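Local coordinates for protein carbohydrate kinase, FGGY (Novosphingobium aromaticivorans, PDB 3H6E) that probably transfers a phosphoryl group from ATP to a sugar or related substrate, as FGGY carbohydrate kinases do, at residues 17-22 with 423-428; 11-16 with 55-60. All coordinates share one frame; numbering follows the deposited sequence.

Contact 1 (17-22 with 423-428)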
ATOM      1  N   LEU A  17     -10.975   0.747  -7.248  1.00 42.62           N
ATOM      2  CA  LEU A  17     -12.263   0.309  -6.716  1.00 44.44           C
ATOM      3  C   LEU A  17     -12.662   1.083  -5.468  1.00 42.88           C
ATOM      4  O   LEU A  17     -11.860   1.262  -4.553  1.00 42.82           O
ATOM      5  CB  LEU A  17     -12.245  -1.193  -6.408  1.00 42.25           C
ATOM      6  CG  LEU A  17     -12.237  -2.146  -7.605  1.00 45.78           C
ATOM      7  CD1 LEU A  17     -12.208  -3.595  -7.140  1.00 47.12           C
ATOM      8  CD2 LEU A  17     -13.437  -1.893  -8.505  1.00 46.72           C
ATOM      9  N   SER A  18     -13.908   1.543  -5.446  1.00 44.19           N
ATOM     10  CA  SER A  18     -14.481   2.152  -4.252  1.00 43.59           C
ATOM     11  C   SER A  18     -15.499   1.205  -3.623  1.00 44.12           C
ATOM     12  O   SER A  18     -16.443   0.763  -4.277  1.00 44.12           O
ATOM     13  CB  SER A  18     -15.117   3.507  -4.576  1.00 43.40           C
ATOM     14  OG  SER A  18     -15.990   3.417  -5.686  1.00 49.15           O
ATOM     15  N   LYS A  19     -15.289   0.885  -2.350  1.00 42.87           N
ATOM     16  CA  LYS A  19     -16.111  -0.099  -1.662  1.00 42.60           C
ATOM     17  C   LYS A  19     -16.713   0.471  -0.385  1.00 42.16           C
ATOM     18  O   LYS A  19     -16.009   1.042   0.444  1.00 41.25           O
ATOM     19  CB  LYS A  19     -15.272  -1.330  -1.312  1.00 44.05           C
ATOM     20  CG  LYS A  19     -14.251  -1.716  -2.371  1.00 47.04           C
ATOM     21  CD  LYS A  19     -13.585  -3.046  -2.039  1.00 50.19           C
ATOM     22  CE  LYS A  19     -12.795  -3.585  -3.226  1.00 48.61           C
ATOM     23  NZ  LYS A  19     -12.312  -4.980  -3.000  1.00 42.96           N
ATOM     24  N   VAL A  20     -18.022   0.310  -0.231  1.00 44.02           N
ATOM     25  CA  VAL A  20     -18.683   0.632   1.024  1.00 41.86           C
ATOM     26  C   VAL A  20     -19.139  -0.666   1.676  1.00 44.55           C
ATOM     27  O   VAL A  20     -19.714  -1.532   1.016  1.00 45.15           O
ATOM     28  CB  VAL A  20     -19.878   1.572   0.818  1.00 42.78           C
ATOM     29  CG1 VAL A  20     -20.510   1.921   2.158  1.00 41.68           C
ATOM     30  CG2 VAL A  20     -19.436   2.832   0.085  1.00 41.41           C
ATOM     31  N   SER A  21     -18.878  -0.801   2.972  1.00 41.59           N
ATOM     32  CA  SER A  21     -19.094  -2.071   3.651  1.00 43.57           C
ATOM     33  C   SER A  21     -19.752  -1.930   5.021  1.00 45.50           C
ATOM     34  O   SER A  21     -19.440  -1.017   5.784  1.00 43.59           O
ATOM     35  CB  SER A  21     -17.768  -2.819   3.785  1.00 44.99           C
ATOM     36  OG  SER A  21     -16.760  -1.993   4.341  1.00 45.55           O
ATOM     37  N   LEU A  22     -20.656  -2.858   5.327  1.00 48.07           N
ATOM     38  CA  LEU A  22     -21.376  -2.858   6.595  1.00 46.03           C
ATOM     39  C   LEU A  22     -20.980  -4.062   7.439  1.00 46.00           C
ATOM     40  O   LEU A  22     -21.113  -5.202   6.999  1.00 47.71           O
ATOM     41  CB  LEU A  22     -22.881  -2.883   6.343  1.00 49.68           C
ATOM     42  CG  LEU A  22     -23.780  -2.898   7.579  1.00 50.43           C
ATOM     43  CD1 LEU A  22     -23.847  -1.518   8.224  1.00 48.20           C
ATOM     44  CD2 LEU A  22     -25.167  -3.387   7.205  1.00 51.30           C
ATOM     45  N   ASN A 423      -9.912 -12.380   3.543  1.00 37.08           N
ATOM     46  CA  ASN A 423     -10.398 -11.260   4.335  1.00 37.01           C
ATOM     47  C   ASN A 423     -10.665 -10.081   3.420  1.00 39.48           C
ATOM     48  O   ASN A 423      -9.800  -9.701   2.632  1.00 41.01           O
ATOM     49  CB  ASN A 423      -9.376 -10.866   5.397  1.00 37.59           C
ATOM     50  CG  ASN A 423      -9.413 -11.773   6.600  1.00 37.57           C
ATOM     51  OD1 ASN A 423     -10.447 -11.907   7.248  1.00 39.61           O
ATOM     52  ND2 ASN A 423      -8.284 -12.399   6.912  1.00 35.52           N
ATOM     53  N   ASP A 424     -11.858  -9.505   3.505  1.00 40.89           N
ATOM     54  CA  ASP A 424     -12.166  -8.351   2.674  1.00 40.86           C
ATOM     55  C   ASP A 424     -11.137  -7.259   2.921  1.00 41.00           C
ATOM     56  O   ASP A 424     -10.728  -7.017   4.058  1.00 40.53           O
ATOM     57  CB  ASP A 424     -13.571  -7.818   2.940  1.00 41.62           C
ATOM     58  CG  ASP A 424     -13.923  -6.645   2.039  1.00 45.40           C
ATOM     59  OD1 ASP A 424     -14.264  -6.880   0.857  1.00 44.93           O
ATOM     60  OD2 ASP A 424     -13.855  -5.489   2.516  1.00 42.94           O
ATOM     61  N   VAL A 425     -10.725  -6.602   1.846  1.00 41.21           N
ATOM     62  CA  VAL A 425      -9.657  -5.614   1.906  1.00 42.10           C
ATOM     63  C   VAL A 425      -9.908  -4.525   2.955  1.00 43.05           C
ATOM     64  O   VAL A 425      -8.966  -3.883   3.427  1.00 44.62           O
ATOM     65  CB  VAL A 425      -9.432  -4.966   0.521  1.00 42.06           C
ATOM     66  CG1 VAL A 425     -10.458  -3.867   0.271  1.00 40.98           C
ATOM     67  CG2 VAL A 425      -8.019  -4.423   0.410  1.00 46.15           C
ATOM     68  N   SER A 426     -11.170  -4.334   3.333  1.00 42.57           N
ATOM     69  CA  SER A 426     -11.551  -3.231   4.220  1.00 41.91           C
ATOM     70  C   SER A 426     -11.591  -3.585   5.713  1.00 39.35           C
ATOM     71  O   SER A 426     -11.876  -2.723   6.549  1.00 37.25           O
ATOM     72  CB  SER A 426     -12.908  -2.644   3.796  1.00 41.91           C
ATOM     73  OG  SER A 426     -12.839  -2.026   2.520  1.00 41.29           O
ATOM     74  N   PHE A 427     -11.305  -4.838   6.054  1.00 39.09           N
ATOM     75  CA  PHE A 427     -11.419  -5.266   7.447  1.00 36.96           C
ATOM     76  C   PHE A 427     -10.579  -4.425   8.401  1.00 36.98           C
ATOM     77  O   PHE A 427     -11.062  -3.999   9.451  1.00 34.52           O
ATOM     78  CB  PHE A 427     -11.055  -6.742   7.622  1.00 36.41           C
ATOM     79  CG  PHE A 427     -10.852  -7.136   9.061  1.00 35.12           C
ATOM     80  CD1 PHE A 427     -11.925  -7.182   9.936  1.00 34.91           C
ATOM     81  CD2 PHE A 427      -9.588  -7.435   9.543  1.00 33.71           C
ATOM     82  CE1 PHE A 427     -11.746  -7.529  11.260  1.00 33.95           C
ATOM     83  CE2 PHE A 427      -9.401  -7.786  10.867  1.00 34.25           C
ATOM     84  CZ  PHE A 427     -10.484  -7.834  11.727  1.00 33.36           C
ATOM     85  N   GLY A 428      -9.321  -4.199   8.032  1.00 35.35           N
ATOM     86  CA  GLY A 428      -8.371  -3.523   8.897  1.00 31.43           C
ATOM     87  C   GLY A 428      -8.947  -2.403   9.738  1.00 30.78           C
ATOM     88  O   GLY A 428      -8.684  -2.322  10.934  1.00 32.31           O
TER
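Lys19 and Val425 meet by van der Waals packing of a methyl against the end of the lysine chain. Extended beyond CG, the lysine runs out from strand 17-22 and brings two atoms to Val425 CG1: the aliphatic Lys19 CD at 4.0 Å and the charged Lys19 NZ at 3.9 Å. The two side chains cross at about a right angle. With chi1 at 81°, Val425 has CG1 between its own backbone N and carbonyl carbon, the rotation that makes this branch the one facing Lys19. The second touch, 3.9 Å from Ser21 OG to Ser426 CB, is van der Waals only. The polar ends of both serines are engaged elsewhere: Ser21 OG hydrogen-bonds with Trp23 NE1 and Val10 O, Ser426 OG weakly with Asp12 OD2.

In fold terms, a loop following strand 415-419, within the FGGY C-terminal family region, reaches one face of the N-terminal sheet, in which strand 17-23 lies between strands 9-13 and 29-36. Lys19 and Ser21, two residues apart, both direct CB toward the loop; Val20, between them, directs its own away, and its side chain packs on Trp56 and Val60 of helix 50-63.

Hydrogen bonding shapes the loop from within. Asp424 to Phe427 is a type I beta turn, with Phe427 N 3.0 Å from Asp424 O. It is overlaid by an Asx turn: Ser426 N donates to Asp424 OD2 over 3.0 Å, approaching 52° out of the carboxylate plane.

Charge adds a looser term. Asp424 OD1 stands 4.7 Å from Lys19 NZ, too far for contact but near enough for probable attraction; Arg32, whose guanidinium lies close to the lysine, makes a weak, long ion pair with Asp424 OD1.

Contact 2 (11-16 with 55-60)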
ATOM      1  N   ILE A  11     -15.798   3.083   4.463  1.00 39.52           N
ATOM      2  CA  ILE A  11     -15.763   3.588   3.095  1.00 39.69           C
ATOM      3  C   ILE A  11     -14.340   3.521   2.554  1.00 38.70           C
ATOM      4  O   ILE A  11     -13.456   4.238   3.021  1.00 35.75           O
ATOM      5  CB  ILE A  11     -16.299   5.025   3.001  1.00 36.89           C
ATOM      6  CG1 ILE A  11     -16.065   5.763   4.318  1.00 37.58           C
ATOM      7  CG2 ILE A  11     -17.780   5.019   2.687  1.00 40.79           C
ATOM      8  CD1 ILE A  11     -16.905   7.016   4.471  1.00 39.96           C
ATOM      9  N   ASP A  12     -14.121   2.643   1.580  1.00 38.00           N
ATOM     10  CA  ASP A  12     -12.791   2.435   1.022  1.00 38.44           C
ATOM     11  C   ASP A  12     -12.720   2.939  -0.408  1.00 38.88           C
ATOM     12  O   ASP A  12     -12.948   2.190  -1.357  1.00 39.95           O
ATOM     13  CB  ASP A  12     -12.403   0.958   1.076  1.00 40.53           C
ATOM     14  CG  ASP A  12     -10.934   0.734   0.787  1.00 38.75           C
ATOM     15  OD1 ASP A  12     -10.313   1.609   0.148  1.00 37.57           O
ATOM     16  OD2 ASP A  12     -10.397  -0.314   1.202  1.00 41.92           O
ATOM     17  N   LEU A  13     -12.390   4.215  -0.550  1.00 36.62           N
ATOM     18  CA  LEU A  13     -12.333   4.850  -1.854  1.00 38.11           C
ATOM     19  C   LEU A  13     -10.928   4.753  -2.446  1.00 38.56           C
ATOM     20  O   LEU A  13     -10.181   5.730  -2.497  1.00 33.33           O
ATOM     21  CB  LEU A  13     -12.805   6.295  -1.723  1.00 39.53           C
ATOM     22  CG  LEU A  13     -14.147   6.286  -0.980  1.00 39.16           C
ATOM     23  CD1 LEU A  13     -14.398   7.567  -0.214  1.00 37.58           C
ATOM     24  CD2 LEU A  13     -15.298   5.976  -1.928  1.00 37.30           C
ATOM     25  N   GLY A  14     -10.580   3.548  -2.888  1.00 38.06           N
ATOM     26  CA  GLY A  14      -9.273   3.286  -3.454  1.00 37.54           C
ATOM     27  C   GLY A  14      -9.116   3.868  -4.844  1.00 36.91           C
ATOM     28  O   GLY A  14      -9.954   4.644  -5.307  1.00 36.64           O
ATOM     29  N   LYS A  15      -8.040   3.480  -5.518  1.00 34.56           N
ATOM     30  CA  LYS A  15      -7.719   4.063  -6.812  1.00 37.64           C
ATOM     31  C   LYS A  15      -8.524   3.452  -7.956  1.00 38.13           C
ATOM     32  O   LYS A  15      -8.983   4.168  -8.844  1.00 39.71           O
ATOM     33  CB  LYS A  15      -6.217   3.968  -7.095  1.00 35.45           C
ATOM     34  CG  LYS A  15      -5.756   4.862  -8.234  1.00 34.77           C
ATOM     35  CD  LYS A  15      -6.418   6.233  -8.157  1.00 35.49           C
ATOM     36  CE  LYS A  15      -5.741   7.236  -9.082  1.00 34.89           C
ATOM     37  NZ  LYS A  15      -5.630   6.732 -10.480  1.00 35.73           N
ATOM     38  N   THR A  16      -8.696   2.135  -7.934  1.00 37.38           N
ATOM     39  CA  THR A  16      -9.431   1.456  -8.997  1.00 41.80           C
ATOM     40  C   THR A  16     -10.822   1.003  -8.543  1.00 43.80           C
ATOM     41  O   THR A  16     -11.742   0.889  -9.356  1.00 44.74           O
ATOM     42  CB  THR A  16      -8.644   0.254  -9.568  1.00 42.11           C
ATOM     43  OG1 THR A  16      -8.627  -0.818  -8.619  1.00 42.33           O
ATOM     44  CG2 THR A  16      -7.213   0.662  -9.894  1.00 41.99           C
ATOM     45  N   ARG A  55     -21.903  11.354  -4.260  1.00 47.98           N
ATOM     46  CA  ARG A  55     -23.282  10.969  -4.540  1.00 48.43           C
ATOM     47  C   ARG A  55     -23.487   9.467  -4.366  1.00 49.08           C
ATOM     48  O   ARG A  55     -24.274   9.043  -3.521  1.00 50.93           O
ATOM     49  CB  ARG A  55     -23.698  11.411  -5.944  1.00 48.90           C
ATOM     50  CG  ARG A  55     -23.556  12.904  -6.171  1.00 49.39           C
ATOM     51  CD  ARG A  55     -24.055  13.322  -7.545  1.00 49.45           C
ATOM     52  NE  ARG A  55     -23.478  14.597  -7.965  1.00 47.41           N
ATOM     53  CZ  ARG A  55     -22.556  14.719  -8.914  1.00 47.96           C
ATOM     54  NH1 ARG A  55     -22.114  13.641  -9.549  1.00 47.62           N
ATOM     55  NH2 ARG A  55     -22.079  15.916  -9.238  1.00 48.17           N
ATOM     56  N   TRP A  56     -22.778   8.667  -5.158  1.00 48.86           N
ATOM     57  CA  TRP A  56     -22.910   7.215  -5.074  1.00 49.94           C
ATOM     58  C   TRP A  56     -22.939   6.731  -3.629  1.00 50.44           C
ATOM     59  O   TRP A  56     -23.720   5.846  -3.277  1.00 53.22           O
ATOM     60  CB  TRP A  56     -21.774   6.509  -5.819  1.00 49.50           C
ATOM     61  CG  TRP A  56     -21.705   5.029  -5.536  1.00 49.58           C
ATOM     62  CD1 TRP A  56     -22.559   4.066  -5.998  1.00 49.39           C
ATOM     63  CD2 TRP A  56     -20.735   4.345  -4.726  1.00 49.69           C
ATOM     64  NE1 TRP A  56     -22.181   2.830  -5.530  1.00 47.47           N
ATOM     65  CE2 TRP A  56     -21.066   2.973  -4.747  1.00 49.91           C
ATOM     66  CE3 TRP A  56     -19.620   4.759  -3.988  1.00 48.04           C
ATOM     67  CZ2 TRP A  56     -20.321   2.013  -4.060  1.00 49.18           C
ATOM     68  CZ3 TRP A  56     -18.883   3.803  -3.304  1.00 44.95           C
ATOM     69  CH2 TRP A  56     -19.237   2.448  -3.346  1.00 46.45           C
ATOM     70  N   LEU A  57     -22.088   7.316  -2.794  1.00 50.21           N
ATOM     71  CA  LEU A  57     -21.921   6.820  -1.431  1.00 50.02           C
ATOM     72  C   LEU A  57     -22.925   7.417  -0.442  1.00 51.21           C
ATOM     73  O   LEU A  57     -23.011   6.974   0.700  1.00 51.78           O
ATOM     74  CB  LEU A  57     -20.473   6.992  -0.954  1.00 49.46           C
ATOM     75  CG  LEU A  57     -20.059   8.161  -0.064  1.00 47.70           C
ATOM     76  CD1 LEU A  57     -20.153   7.758   1.397  1.00 45.44           C
ATOM     77  CD2 LEU A  57     -18.635   8.576  -0.401  1.00 47.63           C
ATOM     78  N   LEU A  58     -23.688   8.414  -0.882  1.00 51.40           N
ATOM     79  CA  LEU A  58     -24.836   8.872  -0.105  1.00 50.94           C
ATOM     80  C   LEU A  58     -26.045   7.995  -0.411  1.00 51.51           C
ATOM     81  O   LEU A  58     -26.946   7.853   0.416  1.00 52.70           O
ATOM     82  CB  LEU A  58     -25.148  10.346  -0.374  1.00 50.73           C
ATOM     83  CG  LEU A  58     -24.392  11.337   0.514  1.00 51.90           C
ATOM     84  CD1 LEU A  58     -24.865  12.760   0.269  1.00 50.68           C
ATOM     85  CD2 LEU A  58     -24.541  10.968   1.984  1.00 49.30           C
ATOM     86  N   ASP A  59     -26.051   7.405  -1.604  1.00 52.39           N
ATOM     87  CA  ASP A  59     -27.057   6.416  -1.979  1.00 51.80           C
ATOM     88  C   ASP A  59     -26.886   5.165  -1.135  1.00 52.06           C
ATOM     89  O   ASP A  59     -27.768   4.794  -0.363  1.00 53.79           O
ATOM     90  CB  ASP A  59     -26.920   6.033  -3.454  1.00 51.32           C
ATOM     91  CG  ASP A  59     -27.297   7.159  -4.391  1.00 53.91           C
ATOM     92  OD1 ASP A  59     -27.984   8.100  -3.938  1.00 53.62           O
ATOM     93  OD2 ASP A  59     -26.908   7.100  -5.580  1.00 53.94           O
ATOM     94  N   VAL A  60     -25.739   4.517  -1.294  1.00 53.06           N
ATOM     95  CA  VAL A  60     -25.461   3.260  -0.612  1.00 53.59           C
ATOM     96  C   VAL A  60     -25.560   3.397   0.906  1.00 53.73           C
ATOM     97  O   VAL A  60     -25.975   2.462   1.592  1.00 54.50           O
ATOM     98  CB  VAL A  60     -24.081   2.692  -1.019  1.00 51.27           C
ATOM     99  CG1 VAL A  60     -23.022   3.768  -0.938  1.00 52.81           C
ATOM    100  CG2 VAL A  60     -23.710   1.497  -0.155  1.00 51.90           C
TER
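Ile11 and Leu57 form the closest approach between strand 11-13 and helix 55-60, with Ile11 CG2 3.8 Å from Leu57 CD1. Both residues direct CB toward the opposite segment, and their side chains cross at about a right angle and touch through one methyl each. The chi1 torsions of both lie off the staggered positions and are not interpreted at 2.5 Å resolution.

Leu13 comes to the helix through its branches. Its CD1 lies 4.4 Å from Leu57 CD2, and its CD2 lies 4.4 Å from Trp56 CZ3. The latter methyl sits near the plane of the indole, at the ring edge and not over a face. Trp56 reaches that place because CG is anti to its backbone N (chi1 169°), which carries the six-membered ring from the helix toward the sheet, where it also packs on Ser18 and Val20. Trp156 of helix 152-159 touches both Leu13 and Leu57, adding a further aromatic side chain to this buried apolar cluster.

The segment axes approach to 11.4 Å, a gap filled by these side chains, and run nearly antiparallel, at 156°. Past Ile11 the strand ends in an inverse gamma turn centred on Leu13, with a weak bond from Gly14 N to Asp12 O. In the sheet the strands follow the order 29-36, 17-23, 9-13, 71-76, 226-232, the first three antiparallel to one another in turn and 9-13, 71-76 and 226-232 parallel. A helix laid by apolar side chains on such a sheet is characteristic of the actin-like ATPase fold, to whose clan the FGGY kinases belong.

From the N terminus the chain enters strand 9-13, turns, and returns along strand 17-23, its antiparallel neighbour in the sheet. Contact 2 closes the shorter loop, with 38 residues between its segments, when helix 50-63 comes to lie on one face. Contact 1 closes only after 400 intervening residues, when the loop 423-428 meets the sheet. The order 11-16, 17-22, 55-60, 423-428 makes the two closures cross. Their centres are 11 Å apart, and they are joined directly: Asp12 N probably hydrogen-bonds to Lys19 O at 2.7 Å. Contact 2 ties the sheet to its helical layer, contact 1 the same sheet to the loop after strand 415-419.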